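Local coordinates for protein 4-alpha-glucanotransferase (Aquifex aeolicus, PDB 1TZ7) that belongs to the amylomaltase (disproportionating enzyme) family of glucanotransferases, built on a parallel barrel of eight strands with helical subdomains added, at residues A[86-91]-A[123-128]. Sequence-based numbering, arbitrary orientation.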
loop_
_atom_site.group_PDB
_atom_site.type_symbol
_atom_site.label_atom_id
_atom_site.label_comp_id
_atom_site.label_asym_id
_atom_site.label_seq_id
_atom_site.Cartn_x
_atom_site.Cartn_y
_atom_site.Cartn_z
ATOM N N GLY A 86 -8.269 4.293 7.380
ATOM C CA GLY A 86 -7.606 3.050 7.707
ATOM C C GLY A 86 -8.547 1.852 7.632
ATOM O O GLY A 86 -9.769 1.999 7.684
ATOM N N ASN A 87 -7.959 0.667 7.518
ATOM C CA ASN A 87 -8.705 -0.574 7.307
ATOM C C ASN A 87 -9.033 -1.238 8.652
ATOM O O ASN A 87 -8.132 -1.653 9.379
ATOM C CB ASN A 87 -7.859 -1.527 6.442
ATOM C CG ASN A 87 -8.663 -2.672 5.861
ATOM O OD1 ASN A 87 -9.890 -2.745 6.024
ATOM N ND2 ASN A 87 -7.973 -3.582 5.176
ATOM N N TYR A 88 -10.326 -1.340 8.975
ATOM C CA TYR A 88 -10.748 -1.700 10.335
ATOM C C TYR A 88 -10.417 -3.161 10.705
ATOM O O TYR A 88 -10.345 -3.500 11.884
ATOM C CB TYR A 88 -12.255 -1.415 10.542
ATOM C CG TYR A 88 -13.210 -2.425 9.893
ATOM C CD1 TYR A 88 -13.599 -3.584 10.569
ATOM C CD2 TYR A 88 -13.737 -2.198 8.621
ATOM C CE1 TYR A 88 -14.479 -4.500 9.985
ATOM C CE2 TYR A 88 -14.617 -3.109 8.026
ATOM C CZ TYR A 88 -14.983 -4.256 8.713
ATOM O OH TYR A 88 -15.854 -5.155 8.131
ATOM N N VAL A 89 -10.207 -4.012 9.697
ATOM C CA VAL A 89 -9.862 -5.422 9.948
ATOM C C VAL A 89 -8.421 -5.581 10.464
ATOM O O VAL A 89 -8.041 -6.656 10.934
ATOM C CB VAL A 89 -10.056 -6.309 8.677
ATOM C CG1 VAL A 89 -11.517 -6.342 8.270
ATOM C CG2 VAL A 89 -9.184 -5.824 7.531
ATOM N N LEU A 90 -7.631 -4.505 10.376
ATOM C CA LEU A 90 -6.261 -4.506 10.898
ATOM C C LEU A 90 -6.214 -4.095 12.375
ATOM O O LEU A 90 -5.149 -4.057 12.977
ATOM C CB LEU A 90 -5.381 -3.561 10.084
ATOM C CG LEU A 90 -5.387 -3.765 8.569
ATOM C CD1 LEU A 90 -4.479 -2.748 7.899
ATOM C CD2 LEU A 90 -4.964 -5.176 8.212
ATOM N N ILE A 91 -7.366 -3.788 12.949
ATOM C CA ILE A 91 -7.424 -3.355 14.336
ATOM C C ILE A 91 -7.221 -4.536 15.281
ATOM O O ILE A 91 -7.767 -5.621 15.064
ATOM C CB ILE A 91 -8.765 -2.651 14.630
ATOM C CG1 ILE A 91 -8.775 -1.263 13.987
ATOM C CG2 ILE A 91 -8.993 -2.539 16.140
ATOM C CD1 ILE A 91 -10.138 -0.579 13.993
ATOM N N TYR A 123 -16.569 -10.302 11.828
ATOM C CA TYR A 123 -16.218 -10.512 13.233
ATOM C C TYR A 123 -15.697 -9.222 13.887
ATOM O O TYR A 123 -16.097 -8.873 14.989
ATOM C CB TYR A 123 -15.158 -11.614 13.356
ATOM C CG TYR A 123 -14.659 -11.822 14.767
ATOM C CD1 TYR A 123 -15.548 -12.067 15.808
ATOM C CD2 TYR A 123 -13.298 -11.769 15.062
ATOM C CE1 TYR A 123 -15.099 -12.256 17.103
ATOM C CE2 TYR A 123 -12.840 -11.957 16.355
ATOM C CZ TYR A 123 -13.747 -12.200 17.373
ATOM O OH TYR A 123 -13.303 -12.387 18.656
ATOM N N LYS A 124 -14.801 -8.530 13.202
ATOM C CA LYS A 124 -14.221 -7.297 13.739
ATOM C C LYS A 124 -15.239 -6.144 13.716
ATOM O O LYS A 124 -15.187 -5.253 14.551
ATOM C CB LYS A 124 -12.966 -6.914 12.963
ATOM C CG LYS A 124 -11.834 -7.938 13.072
ATOM C CD LYS A 124 -10.565 -7.318 13.636
ATOM C CE LYS A 124 -9.447 -8.342 13.755
ATOM N NZ LYS A 124 -8.171 -7.849 13.168
ATOM N N LYS A 125 -16.163 -6.181 12.757
ATOM C CA LYS A 125 -17.272 -5.228 12.729
ATOM C C LYS A 125 -18.170 -5.413 13.939
ATOM O O LYS A 125 -18.665 -4.446 14.499
ATOM C CB LYS A 125 -18.094 -5.390 11.447
ATOM C CG LYS A 125 -19.141 -4.275 11.226
ATOM C CD LYS A 125 -20.260 -4.722 10.279
ATOM C CE LYS A 125 -19.821 -4.654 8.816
ATOM N NZ LYS A 125 -20.568 -5.623 7.957
ATOM N N GLU A 126 -18.376 -6.665 14.339
ATOM C CA GLU A 126 -19.237 -6.974 15.479
ATOM C C GLU A 126 -18.573 -6.553 16.789
ATOM O O GLU A 126 -19.228 -6.017 17.674
ATOM C CB GLU A 126 -19.575 -8.480 15.512
ATOM C CG GLU A 126 -21.065 -8.789 15.381
ATOM C CD GLU A 126 -21.749 -7.950 14.310
ATOM O OE1 GLU A 126 -22.794 -7.333 14.613
ATOM O OE2 GLU A 126 -21.239 -7.908 13.167
ATOM N N LEU A 127 -17.269 -6.793 16.901
ATOM C CA LEU A 127 -16.510 -6.370 18.078
ATOM C C LEU A 127 -16.515 -4.849 18.217
ATOM O O LEU A 127 -16.570 -4.327 19.321
ATOM C CB LEU A 127 -15.064 -6.873 17.999
ATOM C CG LEU A 127 -14.846 -8.380 18.178
ATOM C CD1 LEU A 127 -13.370 -8.708 18.048
ATOM C CD2 LEU A 127 -15.387 -8.865 19.517
ATOM N N LEU A 128 -16.455 -4.151 17.082
ATOM C CA LEU A 128 -16.378 -2.687 17.075
ATOM C C LEU A 128 -17.752 -2.056 17.306
ATOM O O LEU A 128 -17.854 -0.963 17.859
ATOM C CB LEU A 128 -15.786 -2.188 15.747
ATOM C CG LEU A 128 -14.268 -2.348 15.594
ATOM C CD1 LEU A 128 -13.856 -2.241 14.135
ATOM C CD2 LEU A 128 -13.530 -1.318 16.435
#
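K124 reaches from helix 117-133 to the short 3-10 turn 88-90 and ends on the carbonyl of V89 within the turn and that of I91 just beyond it. Its CB lies at the edge of the Y88 ring, near the ring plane and 4.1 Å from CE1. A bend at chi2 (-122°) turns CD towards the oxygens of V89 and I91, CE runs on beside them, and a second bend at chi4 (131°) swings NZ onto both. The bond from NZ to V89 O, modelled at a doubtfully short 2.5 Å, comes from above the carbonyl plane, 43° out of it; the one to I91 O measures 3.0 Å and is tilted less. Lysine suits this place because its long apolar stem can lie in a buried interface while its ammonium group satisfies two carbonyls where the turn ends.

Y88 offers a flat apolar ring to pack on the helix and a hydroxyl that bonds to Y121 O, one turn back, so the ring is held at its polar end too. The tyrosine CE1 lies 3.7 Å from K125 N, and CD1 lies 3.8 Å from L128 CD1, while the methyl CG1 of V89 lies over one ring face, towards the rim. L128 CD1 also meets I91 CD1 at 4.1 Å; both residues bring branched apolar ends suited to a buried interface, and I91 in turn packs on helix 192-218. The 3-10 turn, in the loop that follows barrel strand 60-62, is thus wedged between two helices and tied to one by a lysine bridging two backbone carbonyls, on the periphery of the TIM-type barrel of this amylomaltase.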